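Local coordinates for protein proto-oncogene vav (Homo sapiens, PDB 6NEW) that probably acts as a guanine nucleotide exchange factor for Rac-type GTPases, pairing a catalytic RhoGEF domain with a PH domain and a zinc-binding C1 domain, at residues G361-M366 and R391-R396; T373-C378 and S398-C403. One frame throughout, in Å; residues are numbered along the deposited sequence.

Interaction 1: residues G361-M366 and R391-R396. With ZN (zinc ion), chain C.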
loop_
_atom_site.group_PDB
_atom_site.type_symbol
_atom_site.label_atom_id
_atom_site.label_comp_id
_atom_site.label_asym_id
_atom_site.label_seq_id
_atom_site.Cartn_x
_atom_site.Cartn_y
_atom_site.Cartn_z
ATOM N N GLY A 361 27.354 -1.216 12.053
ATOM C CA GLY A 361 28.089 -1.379 10.795
ATOM C C GLY A 361 27.338 -1.223 9.485
ATOM O O GLY A 361 27.942 -1.291 8.413
ATOM N N HIS A 362 26.028 -1.030 9.535
ATOM C CA HIS A 362 25.267 -0.911 8.297
ATOM C C HIS A 362 25.329 0.489 7.688
ATOM O O HIS A 362 25.927 1.416 8.249
ATOM C CB HIS A 362 23.798 -1.286 8.558
ATOM C CG HIS A 362 23.582 -2.676 9.081
ATOM N ND1 HIS A 362 23.755 -3.788 8.270
ATOM C CD2 HIS A 362 23.149 -3.081 10.298
ATOM C CE1 HIS A 362 23.426 -4.825 9.019
ATOM N NE2 HIS A 362 23.069 -4.451 10.252
ATOM N N ASP A 363 24.721 0.606 6.505
ATOM C CA ASP A 363 24.478 1.838 5.769
ATOM C C ASP A 363 23.152 1.634 5.054
ATOM O O ASP A 363 23.107 1.253 3.877
ATOM C CB ASP A 363 25.628 2.235 4.816
ATOM C CG ASP A 363 25.439 3.614 4.184
ATOM O OD1 ASP A 363 24.658 4.437 4.747
ATOM O OD2 ASP A 363 26.051 3.869 3.124
ATOM N N PHE A 364 22.069 1.803 5.820
ATOM C CA PHE A 364 20.723 1.609 5.313
ATOM C C PHE A 364 20.299 2.780 4.484
ATOM O O PHE A 364 20.355 3.924 4.940
ATOM C CB PHE A 364 19.712 1.350 6.451
ATOM C CG PHE A 364 19.794 -0.033 7.061
ATOM C CD1 PHE A 364 19.375 -1.156 6.345
ATOM C CD2 PHE A 364 20.248 -0.209 8.363
ATOM C CE1 PHE A 364 19.402 -2.422 6.925
ATOM C CE2 PHE A 364 20.260 -1.476 8.948
ATOM C CZ PHE A 364 19.867 -2.576 8.218
ATOM N N GLN A 365 19.875 2.491 3.259
ATOM C CA GLN A 365 19.399 3.514 2.347
ATOM C C GLN A 365 18.064 3.092 1.815
ATOM O O GLN A 365 17.798 1.889 1.754
ATOM C CB GLN A 365 20.382 3.738 1.190
ATOM C CG GLN A 365 21.689 4.428 1.607
ATOM C CD GLN A 365 22.805 4.316 0.591
ATOM O OE1 GLN A 365 22.622 3.894 -0.563
ATOM N NE2 GLN A 365 24.003 4.694 1.006
ATOM N N MET A 366 17.210 4.086 1.454
ATOM C CA MET A 366 15.895 3.874 0.863
ATOM C C MET A 366 16.033 2.963 -0.343
ATOM O O MET A 366 16.841 3.243 -1.231
ATOM C CB MET A 366 15.266 5.207 0.409
ATOM C CG MET A 366 14.697 6.033 1.511
ATOM S SD MET A 366 14.025 7.623 0.942
ATOM C CE MET A 366 12.524 7.090 0.166
ATOM N N ARG A 391 17.664 -0.856 2.434
ATOM C CA ARG A 391 18.639 -1.882 2.160
ATOM C C ARG A 391 20.004 -1.379 2.544
ATOM O O ARG A 391 20.346 -0.217 2.288
ATOM C CB ARG A 391 18.594 -2.358 0.705
ATOM C CG ARG A 391 19.215 -3.734 0.498
ATOM C CD ARG A 391 19.636 -3.923 -0.940
ATOM N NE ARG A 391 20.589 -2.879 -1.351
ATOM C CZ ARG A 391 21.273 -2.909 -2.489
ATOM N NH1 ARG A 391 21.146 -3.911 -3.338
ATOM N NH2 ARG A 391 22.115 -1.910 -2.770
ATOM N N CYS A 392 20.778 -2.246 3.199
ATOM C CA CYS A 392 22.164 -1.934 3.536
ATOM C C CYS A 392 22.923 -2.337 2.281
ATOM O O CYS A 392 22.847 -3.499 1.886
ATOM C CB CYS A 392 22.634 -2.711 4.759
ATOM S SG CYS A 392 24.405 -2.523 5.099
ATOM N N HIS A 393 23.583 -1.390 1.599
ATOM C CA HIS A 393 24.267 -1.727 0.342
ATOM C C HIS A 393 25.481 -2.684 0.551
ATOM O O HIS A 393 25.808 -3.442 -0.362
ATOM C CB HIS A 393 24.639 -0.457 -0.455
ATOM C CG HIS A 393 25.866 0.240 0.045
ATOM N ND1 HIS A 393 25.937 0.741 1.333
ATOM C CD2 HIS A 393 27.040 0.479 -0.586
ATOM C CE1 HIS A 393 27.147 1.263 1.448
ATOM N NE2 HIS A 393 27.845 1.134 0.316
ATOM N N ARG A 394 26.076 -2.692 1.768
ATOM C CA ARG A 394 27.200 -3.549 2.149
ATOM C C ARG A 394 26.836 -5.022 2.328
ATOM O O ARG A 394 27.480 -5.879 1.712
ATOM C CB ARG A 394 27.847 -3.062 3.446
ATOM C CG ARG A 394 28.582 -1.772 3.321
ATOM C CD ARG A 394 28.553 -1.082 4.652
ATOM N NE ARG A 394 28.987 0.303 4.518
ATOM C CZ ARG A 394 29.157 1.124 5.545
ATOM N NH1 ARG A 394 28.908 0.713 6.782
ATOM N NH2 ARG A 394 29.579 2.366 5.341
ATOM N N CYS A 395 25.859 -5.328 3.201
ATOM C CA CYS A 395 25.484 -6.721 3.489
ATOM C C CYS A 395 24.239 -7.181 2.760
ATOM O O CYS A 395 23.907 -8.368 2.819
ATOM C CB CYS A 395 25.355 -6.931 4.993
ATOM S SG CYS A 395 23.868 -6.192 5.713
ATOM N N ARG A 396 23.511 -6.230 2.137
ATOM C CA ARG A 396 22.267 -6.429 1.381
ATOM C C ARG A 396 21.095 -6.837 2.290
ATOM O O ARG A 396 20.070 -7.302 1.790
ATOM C CB ARG A 396 22.467 -7.375 0.165
ATOM C CG ARG A 396 23.582 -6.875 -0.773
ATOM C CD ARG A 396 23.847 -7.797 -1.925
ATOM N NE ARG A 396 23.175 -7.301 -3.134
ATOM C CZ ARG A 396 22.058 -7.834 -3.630
ATOM N NH1 ARG A 396 21.501 -7.306 -4.723
ATOM N NH2 ARG A 396 21.492 -8.880 -3.048
HETATM ZN ZN ZN C . 24.834 -4.230 6.497
HETATM O O HOH W 1 29.066 2.641 8.681
#
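Asp363 meets Cys392 through its backbone and Arg394 and His393 through its side chain. Asp363 N donates to Cys392 SG (3.4 Å, N-H...S angle 161°), a bond suited to a zinc-bound sulfur, which probably carries much of a thiolate's negative charge. Beside it, Cys392 CA makes a CA-H...O contact with Asp363 O (3.3 Å). With CG anti to the backbone N (chi1 -173°), the aspartate sets its CB over the centre of one face of the Arg394 guanidinium, while its carboxylate stands nearly perpendicular to the His393 ring, OD2 3.3 Å from His393 CE1. The charges of Asp363 and Arg394 are near neighbours but form no salt bridge; Arg394 NH1 instead donates, in the guanidinium plane, to Gly361 O (2.8 Å). A glycine here would lack both CB and carboxylate, and would probably leave the Arg394 guanidinium freer to turn and its charge without a nearby opposite.

Cys392, its SG anti to the backbone N, binds the zinc ion at 2.2 Å beside His362 ND1 and Cys395 SG; Cys410 completes the site. Cys392 SG and Cys395 SG lie at the edge of the His362 ring, whose NE2 is held by Pro408 O. Cysteine is also slim enough for its CB to sit over a face of the Phe364 ring, a CH-pi contact 4.3 Å from the centroid. Arg391 pairs with Gln365 by two backbone bonds, and the two put their side chains on the same face of the sheet, opposite the one that carries Phe364 and Cys392.

Strand 364-367 thus forms one edge of the three-stranded antiparallel sheet of the C1 domain, beside the central strand 389-392; Phe364 packs on Tyr390, Leu404 and Val407, and its backbone bonds to Ala357, beyond helix 335-352.

Interaction 2: residues T373-C378 and S398-C403. With ZN (zinc ion), chain B.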
loop_
_atom_site.group_PDB
_atom_site.type_symbol
_atom_site.label_atom_id
_atom_site.label_comp_id
_atom_site.label_asym_id
_atom_site.label_seq_id
_atom_site.Cartn_x
_atom_site.Cartn_y
_atom_site.Cartn_z
ATOM N N THR A 373 10.097 -9.569 -0.272
ATOM C CA THR A 373 11.191 -9.415 0.680
ATOM C C THR A 373 10.656 -9.316 2.115
ATOM O O THR A 373 9.626 -8.693 2.359
ATOM C CB THR A 373 12.036 -8.183 0.258
ATOM O OG1 THR A 373 12.530 -8.393 -1.067
ATOM C CG2 THR A 373 13.214 -7.938 1.150
ATOM N N SER A 374 11.376 -9.922 3.061
ATOM C CA SER A 374 11.036 -9.850 4.476
ATOM C C SER A 374 12.129 -9.075 5.226
ATOM O O SER A 374 13.286 -9.007 4.776
ATOM C CB SER A 374 10.837 -11.244 5.062
ATOM O OG SER A 374 11.999 -12.040 4.877
ATOM N N CYS A 375 11.732 -8.452 6.344
ATOM C CA CYS A 375 12.600 -7.656 7.199
ATOM C C CYS A 375 13.579 -8.555 7.956
ATOM O O CYS A 375 13.147 -9.531 8.559
ATOM C CB CYS A 375 11.753 -6.826 8.155
ATOM S SG CYS A 375 12.714 -5.952 9.402
ATOM N N LYS A 376 14.883 -8.236 7.937
ATOM C CA LYS A 376 15.917 -9.026 8.626
ATOM C C LYS A 376 15.815 -8.968 10.150
ATOM O O LYS A 376 16.466 -9.775 10.819
ATOM C CB LYS A 376 17.324 -8.645 8.166
ATOM C CG LYS A 376 17.604 -9.013 6.718
ATOM C CD LYS A 376 18.330 -10.329 6.645
ATOM C CE LYS A 376 17.850 -11.092 5.443
ATOM N NZ LYS A 376 18.419 -10.548 4.190
ATOM N N ALA A 377 14.990 -8.046 10.697
ATOM C CA ALA A 377 14.788 -7.922 12.124
ATOM C C ALA A 377 13.518 -8.616 12.641
ATOM O O ALA A 377 13.625 -9.466 13.523
ATOM C CB ALA A 377 14.795 -6.467 12.532
ATOM N N CYS A 378 12.332 -8.256 12.112
ATOM C CA CYS A 378 11.047 -8.790 12.563
ATOM C C CYS A 378 10.540 -9.991 11.754
ATOM O O CYS A 378 9.611 -10.667 12.206
ATOM C CB CYS A 378 10.001 -7.682 12.621
ATOM S SG CYS A 378 9.527 -7.055 10.996
ATOM N N SER A 398 17.764 -6.295 4.125
ATOM C CA SER A 398 16.557 -5.552 3.868
ATOM C C SER A 398 15.847 -5.371 5.215
ATOM O O SER A 398 15.960 -6.257 6.056
ATOM C CB SER A 398 15.690 -6.349 2.909
ATOM O OG SER A 398 15.355 -7.606 3.478
ATOM N N ALA A 399 15.150 -4.229 5.437
ATOM C CA ALA A 399 14.465 -3.930 6.708
ATOM C C ALA A 399 13.448 -2.792 6.609
ATOM O O ALA A 399 13.558 -1.942 5.715
ATOM C CB ALA A 399 15.493 -3.581 7.784
ATOM N N HIS A 400 12.480 -2.753 7.552
ATOM C CA HIS A 400 11.508 -1.645 7.630
ATOM C C HIS A 400 12.219 -0.475 8.331
ATOM O O HIS A 400 13.167 -0.717 9.086
ATOM C CB HIS A 400 10.266 -2.001 8.483
ATOM C CG HIS A 400 9.473 -3.185 8.043
ATOM N ND1 HIS A 400 9.448 -4.346 8.796
ATOM C CD2 HIS A 400 8.616 -3.320 7.008
ATOM C CE1 HIS A 400 8.640 -5.174 8.150
ATOM N NE2 HIS A 400 8.106 -4.598 7.083
ATOM N N LYS A 401 11.723 0.768 8.142
ATOM C CA LYS A 401 12.276 1.968 8.783
ATOM C C LYS A 401 12.389 1.834 10.318
ATOM O O LYS A 401 13.426 2.196 10.873
ATOM C CB LYS A 401 11.450 3.217 8.426
ATOM C CG LYS A 401 12.203 4.524 8.678
ATOM C CD LYS A 401 11.333 5.772 8.514
ATOM C CE LYS A 401 12.117 7.031 8.843
ATOM N NZ LYS A 401 11.286 8.259 8.685
ATOM N N GLU A 402 11.358 1.267 10.982
ATOM C CA GLU A 402 11.311 1.063 12.446
ATOM C C GLU A 402 12.308 0.002 12.972
ATOM O O GLU A 402 12.746 0.096 14.116
ATOM C CB GLU A 402 9.894 0.667 12.919
ATOM C CG GLU A 402 8.726 1.256 12.143
ATOM C CD GLU A 402 8.273 0.380 10.994
ATOM O OE1 GLU A 402 7.687 -0.693 11.266
ATOM O OE2 GLU A 402 8.527 0.749 9.824
ATOM N N CYS A 403 12.615 -1.023 12.157
ATOM C CA CYS A 403 13.446 -2.177 12.513
ATOM C C CYS A 403 14.961 -2.035 12.299
ATOM O O CYS A 403 15.659 -3.024 12.529
ATOM C CB CYS A 403 12.933 -3.410 11.770
ATOM S SG CYS A 403 11.155 -3.698 11.916
HETATM ZN ZN ZN B . 10.825 -5.202 10.361
HETATM O O HOH W 2 17.857 -9.055 1.959
#
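The His400 ring turns its edge to Cys378 SG and Cys403 SG, both near its plane, while Cys375 CB approaches obliquely, 3.4 Å from ND1. That nitrogen binds the zinc ion at 2.2 Å, and NE2 on the far side of the ring bonds to Leu381 O, so an imidazole, with two nitrogens facing apart, can serve metal and backbone at once and is fixed in rotation. Cys375, Cys378 and Cys403 supply the three sulfurs. Cys375 SG, anti to its backbone N (chi1 173°), lies beside its own carbonyl carbon. Ala377 N donates to Cys375 SG (3.4 Å), and Cys378 N to Cys375 SG (3.6 Å), as in zinc knuckles. Small Ala377 lets its CB reach Cys403 CB at 3.7 Å.

Farther from the metal, Ser398 OG donates to Ser374 O (2.8 Å), and Lys376 N donates to Ser398 O (2.9 Å); only the first bond needs a serine-like side chain. A water accepts from Lys376 NZ and bonds weakly to Ser398 OG.

Three cysteines and a histidine around zinc would carry net negative charge if all are thiolates; the N-H bonds to Cys375 are likely to offset part of it.

Interaction 1 carries three of the four ligands of one zinc site of the C1 domain and interaction 2 all four of the other, with the metal ions 14.6 Å apart, zinc to zinc. Their ligands alternate along the chain: His362, then Cys375 and Cys378, then Cys392 and Cys395, then His400 and Cys403, and finally Cys410. In this cross-braced order each metal ties together segments far apart in sequence, and the two zinc ions are likely to contribute much of the stability of this small domain. Strands 389-392 and 398-399 are neighbours in the sheet. Between the contacts Phe364 CE1 packs against Ala399 CB at 4.2 Å, and Val407 touches both residues, forming an apolar bridge between the sites.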